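Local coordinates for protein probable zinc protease PqqL (Escherichia coli, PDB 6OFS) that is a periplasmic zinc-containing protein of the M16 peptidase family that probably acts as a metalloendopeptidase, cutting peptide bonds, at residues D644-L649 and K712-A717; G527-P532 and S575-L580. All blocks are in the same frame, centred on the assembly; numbering follows the deposited sequence.

How the contacts relate
Contacts 1 and 2 are neighbours, with their centres about 13 Å apart. Both lie in the second half of the chain, and contact 2 closes before contact 1 opens. Contact 2 joins the loop after strand 517-524 to a hairpin turn, and contact 1 joins two loops. Leu-529 O of contact 2 meets both segments of contact 1. It probably accepts a hydrogen bond from Lys-712 N, and Arg-646 NH1 packs close to it, each 3.2 Å from Leu-529 O. Arg-646 CD lies 3.7 Å from Phe-531 O. Met-577 CE of contact 2 touches Pro-713 N, at 3.7 Å. Neither contact is near the zinc site, where His-54 and His-58 hold the metal.

Contact 1. Residues D644-L649 and K712-A717; sequences DDRTKL and KPLTRA
Asp-644 and Arg-646 together hold the backbone of 712-717. Thr-715 N gives Asp-644 OD2 a nearly straight hydrogen bond of 2.8 Å (171°), on the anti lone pair. Thr-715 OG1 adds a weak one. Arg-646 grips the same carboxylate side-on in a two-pronged salt bridge. Arg-646 NE reaches Asp-644 OD1 at 2.8 Å, and Arg-646 NH2 reaches Asp-644 OD2 at 3.0 Å. Both come to the syn side, somewhat out of the carboxylate plane. OD2 therefore accepts two good bonds.

End-on, the guanidinium takes Lys-712 O, with Arg-646 NH1 at 2.9 Å and Arg-646 NH2 at 3.3 Å. Both come from one face, but NH1 is straighter and less tilted, while NH2 stands above the carbonyl plane. NH2 also bonds weakly to Pro-713 O. A bend at chi3 (-70°) turns the guanidinium toward Asp-644 and Lys-712. Leu-714 CD2 lies over one guanidinium face, offset toward the rim, and meets Thr-647 CG2 at 4.1 Å. Thr-647 OG1 bonds back to Asp-644 O at 2.9 Å. A methionine in place of Arg-646 would probably leave Asp-644 without its charge partner and Lys-712 O without these two donors.

Arg-716 NH1 donates to Leu-714 O, while its other nitrogens form salt bridges with Asp-787 and Asp-792. This surface contact joins the loop after helix 629-641 to the loop between helix 687-697 and strand 721-728. Tyr-638 of helix 629-641 touches Thr-647 and Leu-714.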
# COMPACT_ATOMS: atom_id res chain seq x y z
N ASP A 644 3.43 -36.90 -4.35
CA ASP A 644 2.79 -35.81 -3.60
C ASP A 644 2.33 -34.72 -4.56
O ASP A 644 3.10 -34.30 -5.43
CB ASP A 644 3.80 -35.22 -2.58
CG ASP A 644 3.21 -34.69 -1.29
OD1 ASP A 644 2.45 -33.69 -1.34
OD2 ASP A 644 3.52 -35.26 -0.22
N ASP A 645 1.09 -34.24 -4.39
CA ASP A 645 0.52 -33.17 -5.22
C ASP A 645 1.32 -31.88 -5.11
O ASP A 645 1.36 -31.10 -6.06
CB ASP A 645 -0.95 -32.91 -4.84
CG ASP A 645 -1.98 -33.75 -5.60
OD1 ASP A 645 -1.86 -33.84 -6.86
OD2 ASP A 645 -2.91 -34.28 -4.96
N ARG A 646 1.97 -31.67 -3.95
CA ARG A 646 2.75 -30.48 -3.62
C ARG A 646 4.02 -30.26 -4.48
O ARG A 646 4.51 -29.13 -4.56
CB ARG A 646 3.11 -30.51 -2.13
CG ARG A 646 1.93 -30.24 -1.20
CD ARG A 646 2.36 -30.31 0.25
NE ARG A 646 2.69 -31.68 0.63
CZ ARG A 646 3.20 -32.04 1.80
NH1 ARG A 646 3.45 -31.13 2.74
NH2 ARG A 646 3.46 -33.32 2.05
N THR A 647 4.55 -31.33 -5.12
CA THR A 647 5.75 -31.26 -5.96
C THR A 647 5.48 -30.57 -7.29
O THR A 647 6.41 -30.03 -7.89
CB THR A 647 6.35 -32.65 -6.19
OG1 THR A 647 5.45 -33.44 -6.98
CG2 THR A 647 6.70 -33.36 -4.89
N LYS A 648 4.21 -30.59 -7.75
CA LYS A 648 3.74 -30.01 -9.00
C LYS A 648 3.94 -28.50 -9.09
O LYS A 648 3.86 -27.79 -8.07
CB LYS A 648 2.26 -30.34 -9.23
CG LYS A 648 2.00 -31.76 -9.71
CD LYS A 648 0.54 -31.94 -10.14
CE LYS A 648 0.36 -33.12 -11.07
NZ LYS A 648 0.76 -32.81 -12.47
N LEU A 649 4.22 -28.02 -10.30
CA LEU A 649 4.39 -26.61 -10.57
C LEU A 649 3.02 -25.97 -10.65
O LEU A 649 2.08 -26.56 -11.23
CB LEU A 649 5.12 -26.38 -11.90
CG LEU A 649 6.63 -26.54 -11.94
CD1 LEU A 649 7.12 -26.49 -13.36
CD2 LEU A 649 7.34 -25.46 -11.11
N LYS A 712 4.00 -31.79 7.20
CA LYS A 712 3.92 -33.16 6.70
C LYS A 712 5.05 -33.29 5.69
O LYS A 712 5.10 -32.49 4.74
CB LYS A 712 2.56 -33.44 6.02
CG LYS A 712 1.37 -33.61 6.97
CD LYS A 712 1.36 -34.98 7.66
CE LYS A 712 0.35 -35.05 8.78
NZ LYS A 712 -1.03 -35.22 8.26
N PRO A 713 6.01 -34.23 5.87
CA PRO A 713 7.07 -34.36 4.86
C PRO A 713 6.45 -34.89 3.58
O PRO A 713 5.38 -35.51 3.62
CB PRO A 713 8.04 -35.39 5.47
CG PRO A 713 7.55 -35.65 6.86
CD PRO A 713 6.12 -35.26 6.92
N LEU A 714 7.10 -34.63 2.43
CA LEU A 714 6.60 -35.12 1.14
C LEU A 714 6.48 -36.64 1.17
O LEU A 714 7.32 -37.32 1.76
CB LEU A 714 7.52 -34.69 -0.01
CG LEU A 714 7.69 -33.20 -0.28
CD1 LEU A 714 8.85 -32.96 -1.21
CD2 LEU A 714 6.41 -32.57 -0.83
N THR A 715 5.38 -37.16 0.60
CA THR A 715 5.13 -38.60 0.50
C THR A 715 6.12 -39.11 -0.52
O THR A 715 6.13 -38.63 -1.65
CB THR A 715 3.66 -38.86 0.06
OG1 THR A 715 2.78 -38.39 1.08
CG2 THR A 715 3.37 -40.33 -0.25
N ARG A 716 6.98 -40.04 -0.11
CA ARG A 716 7.98 -40.63 -1.01
C ARG A 716 7.33 -41.66 -1.91
O ARG A 716 6.39 -42.33 -1.47
CB ARG A 716 9.11 -41.27 -0.19
CG ARG A 716 10.14 -40.27 0.30
CD ARG A 716 9.81 -39.69 1.65
NE ARG A 716 10.96 -39.00 2.23
CZ ARG A 716 11.01 -37.70 2.50
NH1 ARG A 716 9.96 -36.92 2.25
NH2 ARG A 716 12.10 -37.17 3.04
N ALA A 717 7.77 -41.75 -3.19
CA ALA A 717 7.26 -42.73 -4.17
C ALA A 717 7.64 -44.13 -3.69
O ALA A 717 8.78 -44.39 -3.32
CB ALA A 717 7.85 -42.46 -5.54

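Contact 2. Residues G527-P532 and S575-L580; sequences GDLSFP and SGMNTL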
# COMPACT_ATOMS: atom_id res chain seq x y z
N GLY A 527 7.08 -24.48 8.57
CA GLY A 527 7.74 -24.21 7.29
C GLY A 527 6.79 -24.21 6.12
O GLY A 527 5.59 -23.99 6.31
N ASP A 528 7.29 -24.47 4.90
CA ASP A 528 6.39 -24.45 3.74
C ASP A 528 5.63 -25.79 3.55
O ASP A 528 4.68 -25.84 2.74
CB ASP A 528 7.08 -23.96 2.44
CG ASP A 528 8.23 -24.77 1.83
OD1 ASP A 528 8.31 -25.99 2.09
OD2 ASP A 528 9.02 -24.18 1.03
N LEU A 529 6.00 -26.82 4.34
CA LEU A 529 5.35 -28.13 4.31
C LEU A 529 4.10 -28.20 5.20
O LEU A 529 3.49 -29.27 5.33
CB LEU A 529 6.33 -29.27 4.62
CG LEU A 529 7.46 -29.46 3.61
CD1 LEU A 529 8.50 -30.43 4.13
CD2 LEU A 529 6.93 -29.85 2.22
N SER A 530 3.69 -27.04 5.76
CA SER A 530 2.49 -26.90 6.59
C SER A 530 1.34 -26.27 5.76
O SER A 530 0.36 -25.81 6.33
CB SER A 530 2.78 -26.03 7.81
OG SER A 530 3.61 -26.68 8.77
N PHE A 531 1.46 -26.27 4.42
CA PHE A 531 0.48 -25.64 3.53
C PHE A 531 -0.02 -26.53 2.37
O PHE A 531 0.74 -27.38 1.89
CB PHE A 531 1.09 -24.34 2.97
CG PHE A 531 1.43 -23.27 3.99
CD1 PHE A 531 2.66 -23.27 4.64
CD2 PHE A 531 0.55 -22.23 4.25
CE1 PHE A 531 2.98 -22.28 5.56
CE2 PHE A 531 0.89 -21.22 5.16
CZ PHE A 531 2.10 -21.25 5.81
N PRO A 532 -1.26 -26.28 1.85
CA PRO A 532 -1.79 -27.07 0.71
C PRO A 532 -1.01 -26.92 -0.61
O PRO A 532 -0.27 -25.95 -0.77
CB PRO A 532 -3.22 -26.54 0.55
CG PRO A 532 -3.56 -25.95 1.90
CD PRO A 532 -2.28 -25.32 2.32
N SER A 575 12.08 -22.51 5.04
CA SER A 575 12.57 -23.87 4.85
C SER A 575 11.29 -24.75 4.80
O SER A 575 10.19 -24.22 4.89
CB SER A 575 13.48 -24.22 6.02
OG SER A 575 13.71 -25.61 6.17
N GLY A 576 11.45 -26.05 4.61
CA GLY A 576 10.33 -26.98 4.57
C GLY A 576 9.66 -27.17 5.92
O GLY A 576 8.42 -27.21 6.01
N MET A 577 10.47 -27.27 6.98
CA MET A 577 9.93 -27.51 8.32
C MET A 577 10.10 -26.33 9.26
O MET A 577 9.69 -26.44 10.42
CB MET A 577 10.56 -28.77 8.95
CG MET A 577 10.20 -30.06 8.26
SD MET A 577 8.44 -30.43 8.34
CE MET A 577 8.43 -32.05 7.59
N ASN A 578 10.74 -25.24 8.81
CA ASN A 578 11.01 -24.09 9.68
C ASN A 578 11.01 -22.77 8.94
O ASN A 578 11.07 -22.72 7.71
CB ASN A 578 12.41 -24.25 10.37
CG ASN A 578 12.63 -25.54 11.11
OD1 ASN A 578 13.01 -26.56 10.53
ND2 ASN A 578 12.40 -25.52 12.42
N THR A 579 11.01 -21.68 9.72
CA THR A 579 11.14 -20.32 9.21
C THR A 579 12.09 -19.63 10.15
O THR A 579 11.96 -19.74 11.38
CB THR A 579 9.78 -19.60 9.07
OG1 THR A 579 8.85 -20.44 8.38
CG2 THR A 579 9.90 -18.26 8.33
N LEU A 580 13.09 -18.96 9.57
CA LEU A 580 14.08 -18.23 10.34
C LEU A 580 13.89 -16.75 10.13
O LEU A 580 13.58 -16.33 9.02
CB LEU A 580 15.52 -18.65 9.99
CG LEU A 580 15.83 -20.15 9.91
CD1 LEU A 580 17.23 -20.38 9.44
CD2 LEU A 580 15.60 -20.86 11.25
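Gly-527 and Asn-578 bring the backbones closest, with their CA atoms 4.1 Å apart. Residues 575-578 form a tight hairpin turn, closed by a bond from Ser-575 N to Asn-578 O. Two carbonyls of this turn accept from successive amides of the other loop. Asp-528 N bonds to Ser-575 O at 2.9 Å (153°). Leu-529 N bonds to Gly-576 O at 3.0 Å (155°). Both donors lie in the carbonyl planes. Gly-527 CA adds a CH···O contact to Gly-576 O at 3.3 Å. A side chain on Gly-527 would point into the turn and would probably run into the Gly-576 carbonyl.

Among the side chains, Leu-529 CB and CG lie against Gly-576 O, and Leu-529 CD1 meets Met-577 CE at 3.8 Å. The methionine chain leaves its CA away from the loop, but a bend at chi2 (-64°) brings the methyl back to the leucine. Asp-528 OD1 lies 3.3 Å from Gly-576 CA and has a long, weak ion pair with Lys-536. Thr-579 OG1 bonds to Lys-526 O.

The turn links the antiparallel strands 569-574 and 579-586. The other loop leaves strand 517-524, which pairs with 579-586, and leads to helix 539-547. Asn-578 and Leu-580 pack on helix 848-862.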